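EAL domain protein (Vibrio cholerae serotype O1, PDB 6IJ2) hydrolyses cyclic dinucleotides, c-di-GMP and cGAMP, as a standalone EAL-type phosphodiesterase, and is captured here with calcium ions and the linear dinucleotide 5'-pGpG. Local coordinates at residues A[74-79]-A[94-99]; A[125-130]-A[146-151]; A[224-227]-A[233-236]. The protein carries 1 engineered substitution. One frame throughout, in Å; residues are numbered along the deposited sequence.

Interaction 1 (A[74-79]-A[94-99]); sequences MCRVKA and INFLPN. With CA (calcium ion), chain J; nucleotides of chain B.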
loop_
_atom_site.group_PDB
_atom_site.type_symbol
_atom_site.label_atom_id
_atom_site.label_comp_id
_atom_site.label_asym_id
_atom_site.label_seq_id
_atom_site.Cartn_x
_atom_site.Cartn_y
_atom_site.Cartn_z
ATOM N N MET A 74 -17.206 20.466 10.985
ATOM C CA MET A 74 -18.098 21.182 10.078
ATOM C C MET A 74 -18.497 20.322 8.884
ATOM O O MET A 74 -19.670 20.308 8.490
ATOM C CB MET A 74 -17.438 22.479 9.609
ATOM C CG MET A 74 -17.549 23.623 10.601
ATOM S SD MET A 74 -18.928 24.726 10.235
ATOM C CE MET A 74 -18.224 25.720 8.918
ATOM N N CYS A 75 -17.535 19.607 8.288
ATOM C CA CYS A 75 -17.857 18.707 7.177
ATOM C C CYS A 75 -18.920 17.697 7.571
ATOM O O CYS A 75 -19.808 17.374 6.775
ATOM C CB CYS A 75 -16.614 17.955 6.701
ATOM S SG CYS A 75 -15.506 18.879 5.669
ATOM N N ARG A 76 -18.821 17.162 8.785
ATOM C CA ARG A 76 -19.769 16.148 9.219
ATOM C C ARG A 76 -21.165 16.728 9.372
ATOM O O ARG A 76 -22.143 16.124 8.924
ATOM C CB ARG A 76 -19.295 15.527 10.527
ATOM C CG ARG A 76 -17.992 14.748 10.353
ATOM C CD ARG A 76 -17.518 14.198 11.665
ATOM N NE ARG A 76 -16.242 13.521 11.517
ATOM C CZ ARG A 76 -15.797 12.596 12.356
ATOM N NH1 ARG A 76 -16.543 12.239 13.394
ATOM N NH2 ARG A 76 -14.617 12.022 12.151
ATOM N N VAL A 77 -21.274 17.909 9.982
ATOM C CA VAL A 77 -22.580 18.498 10.248
ATOM C C VAL A 77 -23.251 18.945 8.953
ATOM O O VAL A 77 -24.462 18.757 8.769
ATOM C CB VAL A 77 -22.439 19.662 11.244
ATOM C CG1 VAL A 77 -23.765 20.375 11.400
ATOM C CG2 VAL A 77 -21.948 19.152 12.589
ATOM N N LYS A 78 -22.488 19.561 8.047
ATOM C CA LYS A 78 -23.058 20.009 6.778
ATOM C C LYS A 78 -23.536 18.832 5.940
ATOM O O LYS A 78 -24.593 18.905 5.298
ATOM C CB LYS A 78 -22.030 20.823 5.995
ATOM C CG LYS A 78 -21.702 22.172 6.598
ATOM C CD LYS A 78 -20.559 22.822 5.835
ATOM C CE LYS A 78 -20.278 24.227 6.344
ATOM N NZ LYS A 78 -21.394 25.170 6.059
ATOM N N ALA A 79 -22.760 17.743 5.920
ATOM C CA ALA A 79 -23.143 16.564 5.147
ATOM C C ALA A 79 -24.421 15.946 5.694
ATOM O O ALA A 79 -25.332 15.592 4.935
ATOM C CB ALA A 79 -22.016 15.530 5.158
ATOM N N ILE A 94 -18.919 9.602 4.650
ATOM C CA ILE A 94 -18.194 10.832 4.942
ATOM C C ILE A 94 -16.713 10.514 4.977
ATOM O O ILE A 94 -16.300 9.505 5.560
ATOM C CB ILE A 94 -18.637 11.469 6.272
ATOM C CG1 ILE A 94 -20.133 11.786 6.215
ATOM C CG2 ILE A 94 -17.843 12.751 6.560
ATOM C CD1 ILE A 94 -20.746 12.092 7.574
ATOM N N ASN A 95 -15.921 11.374 4.350
ATOM C CA ASN A 95 -14.475 11.200 4.343
ATOM C C ASN A 95 -13.901 11.666 5.673
ATOM O O ASN A 95 -14.192 12.776 6.125
ATOM C CB ASN A 95 -13.843 11.992 3.199
ATOM C CG ASN A 95 -14.141 11.391 1.838
ATOM O OD1 ASN A 95 -13.517 10.411 1.434
ATOM N ND2 ASN A 95 -15.094 11.977 1.124
ATOM N N PHE A 96 -13.102 10.820 6.312
ATOM C CA PHE A 96 -12.525 11.162 7.605
ATOM C C PHE A 96 -11.168 11.799 7.349
ATOM O O PHE A 96 -10.246 11.130 6.876
ATOM C CB PHE A 96 -12.414 9.930 8.500
ATOM C CG PHE A 96 -12.153 10.240 9.960
ATOM C CD1 PHE A 96 -11.524 11.415 10.353
ATOM C CD2 PHE A 96 -12.534 9.344 10.941
ATOM C CE1 PHE A 96 -11.275 11.682 11.686
ATOM C CE2 PHE A 96 -12.293 9.607 12.277
ATOM C CZ PHE A 96 -11.662 10.777 12.649
ATOM N N LEU A 97 -11.051 13.087 7.677
ATOM C CA LEU A 97 -9.821 13.846 7.514
ATOM C C LEU A 97 -8.653 13.114 8.175
ATOM O O LEU A 97 -8.704 12.845 9.386
ATOM C CB LEU A 97 -9.978 15.242 8.116
ATOM C CG LEU A 97 -8.785 16.192 7.959
ATOM C CD1 LEU A 97 -8.756 16.811 6.567
ATOM C CD2 LEU A 97 -8.793 17.268 9.035
ATOM N N PRO A 98 -7.599 12.772 7.418
ATOM C CA PRO A 98 -6.478 11.980 7.954
ATOM C C PRO A 98 -6.035 12.336 9.371
ATOM O O PRO A 98 -5.638 13.469 9.668
ATOM C CB PRO A 98 -5.380 12.251 6.924
ATOM C CG PRO A 98 -6.148 12.324 5.635
ATOM C CD PRO A 98 -7.435 13.041 5.979
ATOM N N ASN A 99 -6.082 11.325 10.245
ATOM C CA ASN A 99 -6.204 11.501 11.686
ATOM C C ASN A 99 -4.870 11.454 12.423
ATOM O O ASN A 99 -4.854 11.221 13.638
ATOM C CB ASN A 99 -7.145 10.439 12.263
ATOM C CG ASN A 99 -8.070 9.839 11.216
ATOM O OD1 ASN A 99 -7.841 9.972 10.016
ATOM N ND2 ASN A 99 -9.118 9.161 11.672
HETATM CA CA CA J . -13.612 8.794 -0.302
ATOM P P G B 2 -13.265 15.497 -5.348
ATOM O OP1 G B 2 -14.639 15.535 -4.982
ATOM O OP2 G B 2 -12.693 16.581 -6.075
ATOM O "O5'" G B 2 -12.372 15.268 -4.069
ATOM C "C5'" G B 2 -10.967 15.482 -4.084
ATOM C "C4'" G B 2 -10.364 14.986 -2.800
ATOM O "O4'" G B 2 -10.970 15.681 -1.692
ATOM C "C3'" G B 2 -10.553 13.496 -2.515
ATOM O "O3'" G B 2 -9.373 12.896 -2.015
ATOM C "C2'" G B 2 -11.593 13.480 -1.406
ATOM O "O2'" G B 2 -11.526 12.396 -0.519
ATOM C "C1'" G B 2 -11.265 14.775 -0.676
ATOM N N9 G B 2 -12.428 15.258 0.044
ATOM C C8 G B 2 -13.633 15.632 -0.489
ATOM N N7 G B 2 -14.513 15.955 0.414
ATOM C C5 G B 2 -13.857 15.756 1.615
ATOM C C6 G B 2 -14.302 15.937 2.944
ATOM O O6 G B 2 -15.405 16.298 3.338
ATOM N N1 G B 2 -13.312 15.632 3.862
ATOM C C2 G B 2 -12.055 15.195 3.543
ATOM N N2 G B 2 -11.244 14.942 4.570
ATOM N N3 G B 2 -11.621 15.038 2.308
ATOM C C4 G B 2 -12.566 15.332 1.401
HETATM O O HOH W 1 -14.823 13.938 8.566
HETATM O O HOH W 2 -14.258 7.875 -2.330
#
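Arg76 reaches from helix 68-85 and sets its guanidinium over one face of the Phe96 ring. The contact belongs to the TIM-barrel-like fold of EAL domains. The helix lies outside the barrel wall. The axes of segments 74-79 and 94-96 come within 9.2 Å and run antiparallel, at 174°.

In this cation-pi pair the guanidinium turns its NH2 edge to the ring face and does not lie flat on it. The planes stand 88° apart. NH2 of Arg76 points at the middle of the Phe96 ring, with CZ as its nearest carbon at 3.2 Å. The Arg76 chain is extended from CG to NE, which carries the charge past Ile94. NH1 also bonds to Thr111 OG1, and NH2 to Tyr148 OH. A water accepts a weak bond from Arg76 NE (3.3 Å) and donates one to Asn95 O (2.8 Å).

Two residues earlier on the strand, Ile94 makes the apolar part. Ala79 CB lies 4.3 Å from Ile94 CG1, and Ile94 CG2 meets Arg76 CG at the same distance.

Asn95 faces the calcium and nucleotide site. Its CB lies by the guanine of G2 of chain B, and its OD1 binds a calcium ion at 2.4 Å.

Interaction 2 (A[125-130]-A[146-151]); sequences IMFEFT and EYYKSL. With CA (calcium ion), chain L; CA (calcium ion), chain J.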
loop_
_atom_site.group_PDB
_atom_site.type_symbol
_atom_site.label_atom_id
_atom_site.label_comp_id
_atom_site.label_asym_id
_atom_site.label_seq_id
_atom_site.Cartn_x
_atom_site.Cartn_y
_atom_site.Cartn_z
ATOM N N ILE A 125 -24.654 6.047 8.704
ATOM C CA ILE A 125 -23.495 6.900 8.448
ATOM C C ILE A 125 -22.258 6.015 8.338
ATOM O O ILE A 125 -21.983 5.204 9.231
ATOM C CB ILE A 125 -23.331 7.972 9.542
ATOM C CG1 ILE A 125 -24.534 8.918 9.546
ATOM C CG2 ILE A 125 -22.028 8.765 9.341
ATOM C CD1 ILE A 125 -24.558 9.874 10.733
ATOM N N MET A 126 -21.524 6.159 7.238
ATOM C CA MET A 126 -20.291 5.406 6.993
ATOM C C MET A 126 -19.136 6.386 6.933
ATOM O O MET A 126 -19.242 7.424 6.279
ATOM C CB MET A 126 -20.348 4.603 5.700
ATOM C CG MET A 126 -19.058 3.818 5.424
ATOM S SD MET A 126 -19.202 2.491 4.217
ATOM C CE MET A 126 -19.336 3.384 2.672
ATOM N N PHE A 127 -18.045 6.068 7.624
ATOM C CA PHE A 127 -16.851 6.901 7.587
ATOM C C PHE A 127 -15.788 6.214 6.749
ATOM O O PHE A 127 -15.492 5.036 6.962
ATOM C CB PHE A 127 -16.333 7.191 8.997
ATOM C CG PHE A 127 -17.087 8.294 9.686
ATOM C CD1 PHE A 127 -16.827 9.617 9.365
ATOM C CD2 PHE A 127 -18.077 8.016 10.619
ATOM C CE1 PHE A 127 -17.533 10.636 9.970
ATOM C CE2 PHE A 127 -18.776 9.037 11.236
ATOM C CZ PHE A 127 -18.515 10.339 10.909
ATOM N N GLU A 128 -15.229 6.950 5.793
ATOM C CA GLU A 128 -14.172 6.439 4.924
ATOM C C GLU A 128 -12.820 6.902 5.440
ATOM O O GLU A 128 -12.608 8.101 5.653
ATOM C CB GLU A 128 -14.376 6.905 3.481
ATOM C CG GLU A 128 -15.775 6.614 2.978
ATOM C CD GLU A 128 -15.954 6.932 1.514
ATOM O OE1 GLU A 128 -17.057 6.676 0.996
ATOM O OE2 GLU A 128 -14.994 7.429 0.880
ATOM N N PHE A 129 -11.907 5.953 5.618
ATOM C CA PHE A 129 -10.652 6.192 6.318
ATOM C C PHE A 129 -9.503 6.219 5.317
ATOM O O PHE A 129 -9.315 5.264 4.553
ATOM C CB PHE A 129 -10.420 5.124 7.389
ATOM C CG PHE A 129 -11.259 5.318 8.626
ATOM C CD1 PHE A 129 -12.553 4.832 8.678
ATOM C CD2 PHE A 129 -10.747 5.972 9.735
ATOM C CE1 PHE A 129 -13.339 5.002 9.808
ATOM C CE2 PHE A 129 -11.525 6.151 10.873
ATOM C CZ PHE A 129 -12.825 5.665 10.909
ATOM N N THR A 130 -8.765 7.325 5.316
ATOM C CA THR A 130 -7.526 7.491 4.576
ATOM C C THR A 130 -6.415 7.798 5.569
ATOM O O THR A 130 -6.601 8.595 6.494
ATOM C CB THR A 130 -7.613 8.636 3.549
ATOM O OG1 THR A 130 -8.684 8.395 2.627
ATOM C CG2 THR A 130 -6.306 8.752 2.771
ATOM N N GLU A 146 -12.317 0.868 15.349
ATOM C CA GLU A 146 -13.065 -0.024 16.230
ATOM C C GLU A 146 -13.979 0.750 17.174
ATOM O O GLU A 146 -15.061 0.261 17.525
ATOM C CB GLU A 146 -12.094 -0.932 16.988
ATOM C CG GLU A 146 -11.402 -1.922 16.048
ATOM C CD GLU A 146 -10.473 -2.902 16.749
ATOM O OE1 GLU A 146 -9.999 -3.843 16.076
ATOM O OE2 GLU A 146 -10.216 -2.737 17.962
ATOM N N TYR A 147 -13.579 1.960 17.580
ATOM C CA TYR A 147 -14.464 2.790 18.391
ATOM C C TYR A 147 -15.698 3.208 17.602
ATOM O O TYR A 147 -16.820 3.165 18.120
ATOM C CB TYR A 147 -13.720 4.022 18.904
ATOM C CG TYR A 147 -14.603 4.988 19.660
ATOM C CD1 TYR A 147 -15.185 4.625 20.866
ATOM C CD2 TYR A 147 -14.850 6.265 19.172
ATOM C CE1 TYR A 147 -15.993 5.503 21.564
ATOM C CE2 TYR A 147 -15.653 7.157 19.868
ATOM C CZ TYR A 147 -16.222 6.767 21.060
ATOM O OH TYR A 147 -17.028 7.637 21.756
ATOM N N TYR A 148 -15.508 3.613 16.345
ATOM C CA TYR A 148 -16.644 4.009 15.521
ATOM C C TYR A 148 -17.580 2.833 15.275
ATOM O O TYR A 148 -18.809 2.991 15.320
ATOM C CB TYR A 148 -16.153 4.602 14.200
ATOM C CG TYR A 148 -15.719 6.045 14.312
ATOM C CD1 TYR A 148 -15.204 6.546 15.499
ATOM C CD2 TYR A 148 -15.853 6.915 13.241
ATOM C CE1 TYR A 148 -14.810 7.869 15.607
ATOM C CE2 TYR A 148 -15.470 8.240 13.342
ATOM C CZ TYR A 148 -14.946 8.713 14.526
ATOM O OH TYR A 148 -14.564 10.032 14.630
ATOM N N LYS A 149 -17.018 1.649 15.016
ATOM C CA LYS A 149 -17.832 0.442 14.908
ATOM C C LYS A 149 -18.656 0.221 16.172
ATOM O O LYS A 149 -19.842 -0.123 16.096
ATOM C CB LYS A 149 -16.948 -0.775 14.633
ATOM C CG LYS A 149 -16.302 -0.791 13.260
ATOM C CD LYS A 149 -15.570 -2.103 13.026
ATOM C CE LYS A 149 -15.713 -2.558 11.591
ATOM N NZ LYS A 149 -15.522 -4.032 11.469
ATOM N N SER A 150 -18.046 0.436 17.345
ATOM C CA SER A 150 -18.748 0.207 18.604
ATOM C C SER A 150 -19.899 1.185 18.798
ATOM O O SER A 150 -20.905 0.839 19.430
ATOM C CB SER A 150 -17.770 0.299 19.778
ATOM O OG SER A 150 -17.325 1.628 19.989
ATOM N N LEU A 151 -19.774 2.403 18.273
ATOM C CA LEU A 151 -20.865 3.360 18.366
ATOM C C LEU A 151 -21.981 3.089 17.366
ATOM O O LEU A 151 -23.051 3.694 17.487
ATOM C CB LEU A 151 -20.344 4.783 18.166
ATOM C CG LEU A 151 -19.379 5.313 19.221
ATOM C CD1 LEU A 151 -19.110 6.787 18.990
ATOM C CD2 LEU A 151 -19.925 5.079 20.616
HETATM CA CA CA L . -8.944 9.325 0.019
HETATM CA CA CA J . -13.612 8.794 -0.302
HETATM O O HOH W 2 -14.258 7.875 -2.330
HETATM O O HOH W 3 -8.779 11.586 0.776
#
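Glu128 OE1 is gripped by a salt bridge with Lys179 NZ and a hydrogen bond with Ser93 OG, while the strand neighbours Phe127 and Phe129 turn toward the outer helix and meet Tyr148 there. Strand 125-129 and helix 139-151 are the first two elements of a beta-alpha-beta unit in the TIM-barrel-like EAL fold. Strand 154-160 completes the unit. One strand thus serves both the metal site at the C-terminal end of the barrel strands and the rings packed between strand and helix.

The other carboxylate oxygen, Glu128 OE2, binds a calcium ion at 2.3 Å. The two partners of OE1 probably steady the carboxylate for this. Thr130 OG1 reaches a second calcium ion at a longer 2.8 Å.

Phe127 and Tyr148 form a T-shaped pair. The edge of Tyr148 faces the ring of Phe127, with centroids 5.2 Å apart and planes at 67°. The tyrosine does not stand over the middle of the ring. Its CE2 lies 3.8 Å above the Phe127 plane and is offset toward the rim. The closest atoms are the two CD2 carbons, Phe127 CD2 and Tyr148 CD2, at 3.6 Å. In Tyr148, CG lies anti to the carbonyl carbon (chi1 -80°), and this torsion brings the CD2-CE2 edge of the ring to Phe127.

Phe129 joins the aromatic group by its edge. Its CZ lies 4.0 Å from Tyr148 CD2, the same tyrosine carbon that comes closest to Phe127.

Interaction 3 (A[224-227]-A[233-236]); sequences AWLK and LMQG. With nucleotides of chain B.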
loop_
_atom_site.group_PDB
_atom_site.type_symbol
_atom_site.label_atom_id
_atom_site.label_comp_id
_atom_site.label_asym_id
_atom_site.label_seq_id
_atom_site.Cartn_x
_atom_site.Cartn_y
_atom_site.Cartn_z
ATOM N N ALA A 224 -19.106 -4.013 -16.447
ATOM C CA ALA A 224 -19.562 -5.367 -16.749
ATOM C C ALA A 224 -18.540 -6.399 -16.296
ATOM O O ALA A 224 -18.910 -7.486 -15.822
ATOM C CB ALA A 224 -19.842 -5.515 -18.248
ATOM N N TRP A 225 -17.252 -6.087 -16.448
ATOM C CA TRP A 225 -16.225 -6.991 -15.954
ATOM C C TRP A 225 -16.318 -7.119 -14.439
ATOM O O TRP A 225 -16.301 -8.230 -13.892
ATOM C CB TRP A 225 -14.828 -6.511 -16.395
ATOM C CG TRP A 225 -13.829 -7.573 -16.172
ATOM C CD1 TRP A 225 -13.389 -8.501 -17.091
ATOM C CD2 TRP A 225 -13.169 -7.885 -14.945
ATOM N NE1 TRP A 225 -12.523 -9.358 -16.503
ATOM C CE2 TRP A 225 -12.356 -9.006 -15.189
ATOM C CE3 TRP A 225 -13.185 -7.325 -13.662
ATOM C CZ2 TRP A 225 -11.557 -9.583 -14.201
ATOM C CZ3 TRP A 225 -12.392 -7.901 -12.677
ATOM C CH2 TRP A 225 -11.591 -9.016 -12.953
ATOM N N LEU A 226 -16.447 -5.982 -13.743
ATOM C CA LEU A 226 -16.485 -5.992 -12.283
ATOM C C LEU A 226 -17.726 -6.713 -11.765
ATOM O O LEU A 226 -17.655 -7.452 -10.775
ATOM C CB LEU A 226 -16.442 -4.554 -11.760
ATOM C CG LEU A 226 -15.099 -3.867 -12.020
ATOM C CD1 LEU A 226 -15.283 -2.365 -11.875
ATOM C CD2 LEU A 226 -14.061 -4.407 -11.050
ATOM N N LYS A 227 -18.850 -6.546 -12.453
ATOM C CA LYS A 227 -20.074 -7.230 -12.032
ATOM C C LYS A 227 -19.913 -8.736 -12.168
ATOM O O LYS A 227 -20.335 -9.502 -11.290
ATOM C CB LYS A 227 -21.264 -6.744 -12.853
ATOM C CG LYS A 227 -22.617 -7.319 -12.386
ATOM C CD LYS A 227 -23.772 -6.701 -13.166
ATOM C CE LYS A 227 -25.108 -7.367 -12.834
ATOM N NZ LYS A 227 -25.213 -8.693 -13.519
ATOM N N LEU A 233 -21.210 -3.299 -5.142
ATOM C CA LEU A 233 -21.228 -1.856 -4.940
ATOM C C LEU A 233 -20.227 -1.174 -5.861
ATOM O O LEU A 233 -19.041 -1.540 -5.895
ATOM C CB LEU A 233 -20.919 -1.507 -3.482
ATOM C CG LEU A 233 -21.825 -2.133 -2.431
ATOM C CD1 LEU A 233 -21.439 -1.656 -1.030
ATOM C CD2 LEU A 233 -23.277 -1.794 -2.742
ATOM N N MET A 234 -20.693 -0.169 -6.602
ATOM C CA MET A 234 -19.815 0.584 -7.487
ATOM C C MET A 234 -20.122 2.073 -7.398
ATOM O O MET A 234 -21.215 2.491 -7.002
ATOM C CB MET A 234 -19.939 0.113 -8.946
ATOM C CG MET A 234 -19.525 -1.348 -9.143
ATOM S SD MET A 234 -19.390 -1.766 -10.885
ATOM C CE MET A 234 -19.742 -3.527 -10.881
ATOM N N GLN A 235 -19.132 2.864 -7.789
ATOM C CA GLN A 235 -19.214 4.314 -7.769
ATOM C C GLN A 235 -18.392 4.828 -8.940
ATOM O O GLN A 235 -17.380 4.221 -9.300
ATOM C CB GLN A 235 -18.689 4.838 -6.427
ATOM C CG GLN A 235 -18.774 6.304 -6.214
ATOM C CD GLN A 235 -18.281 6.708 -4.831
ATOM O OE1 GLN A 235 -17.968 5.859 -3.978
ATOM N NE2 GLN A 235 -18.202 7.997 -4.604
ATOM N N GLY A 236 -18.821 5.923 -9.548
ATOM C CA GLY A 236 -18.026 6.483 -10.624
ATOM C C GLY A 236 -18.854 7.306 -11.591
ATOM O O GLY A 236 -20.082 7.250 -11.616
ATOM O OP3 G B 1 -11.313 8.318 -3.094
ATOM P P G B 1 -11.236 9.719 -2.779
ATOM O OP1 G B 1 -12.223 10.088 -1.811
ATOM O OP2 G B 1 -9.870 9.965 -2.456
ATOM O "O5'" G B 1 -11.525 10.402 -4.165
ATOM C "C5'" G B 1 -12.776 11.021 -4.450
ATOM C "C4'" G B 1 -12.657 11.869 -5.693
ATOM O "O4'" G B 1 -12.862 11.045 -6.857
ATOM C "C3'" G B 1 -13.652 13.028 -5.824
ATOM O "O3'" G B 1 -13.038 14.250 -6.184
ATOM C "C2'" G B 1 -14.553 12.585 -6.967
ATOM O "O2'" G B 1 -15.057 13.604 -7.779
ATOM C "C1'" G B 1 -13.591 11.760 -7.803
ATOM N N9 G B 1 -14.266 10.812 -8.677
ATOM C C8 G B 1 -15.426 10.128 -8.415
ATOM N N7 G B 1 -15.783 9.339 -9.387
ATOM C C5 G B 1 -14.795 9.503 -10.342
ATOM C C6 G B 1 -14.639 8.899 -11.615
ATOM O O6 G B 1 -15.367 8.088 -12.169
ATOM N N1 G B 1 -13.501 9.357 -12.262
ATOM C C2 G B 1 -12.620 10.269 -11.745
ATOM N N2 G B 1 -11.575 10.568 -12.510
ATOM N N3 G B 1 -12.745 10.827 -10.555
ATOM C C4 G B 1 -13.847 10.401 -9.912
#
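The backbones of 224-227 and 233-236 pass each other in opposite senses. Leu226 CA lies 8.8 Å from Met234 CA, and Lys227 CA lies 9.0 Å from Leu233 CA. Helix 220-229 and strand 233-244 are the last two elements of a beta-alpha-beta unit that starts with strand 211-214. The unit is part of the TIM-barrel-like EAL fold, and strand 233-244 closes it by pairing with both 211-214 and 27-35.

Met234 is the side chain that crosses to the helix. Its CG lies anti to the carbonyl carbon (chi1 -62°), and the chain runs extended from there, so the methyl group arrives end-on at the helix. Met234 CE touches Leu226 CB at 3.6 Å, and Met234 SD is 4.2 Å from Leu226 CB. The contact is small and apolar, with no hydrogen bond between the two segments. Lys227 contributes its backbone N, 3.5 Å from Met234 CE, and its CB, 4.1 Å from the same methyl. Leu226 also packs on Ala214 and Val217.

Next along the strand, Gln235 lies on the side of the calcium site. Its OE1 bonds to Lys179 NZ, and its NE2 to Gln31 OE1 and to OE1 of Glu45, a calcium ligand. Gly236 follows, with phi 155° and psi 166°, where a CB would collide with the carbonyl O of Gln235. Gly236 CA lies 3.5 Å from O6 of G1 of chain B.

Interactions 1 and 2 are neighbours, with centres about 12 Å apart. Their strands pair directly: Ile94 N lies 2.7 Å from Met126 O, a probable hydrogen bond. The rings of Phe96 and Phe129 touch, CD2 of Phe96 lying 3.3 Å from CE2 of Phe129. Both contacts supply ligands to one calcium ion, which Glu45 and Asp158 also bind. Interaction 3 lies on the opposite side of the chain's centre, with its centre about 26 Å from that of interaction 1 and 24 Å from that of interaction 2. The same sheet joins all three. The dinucleotide spans the gap: one guanosine lies against interaction 1, the other beside segment 233-236.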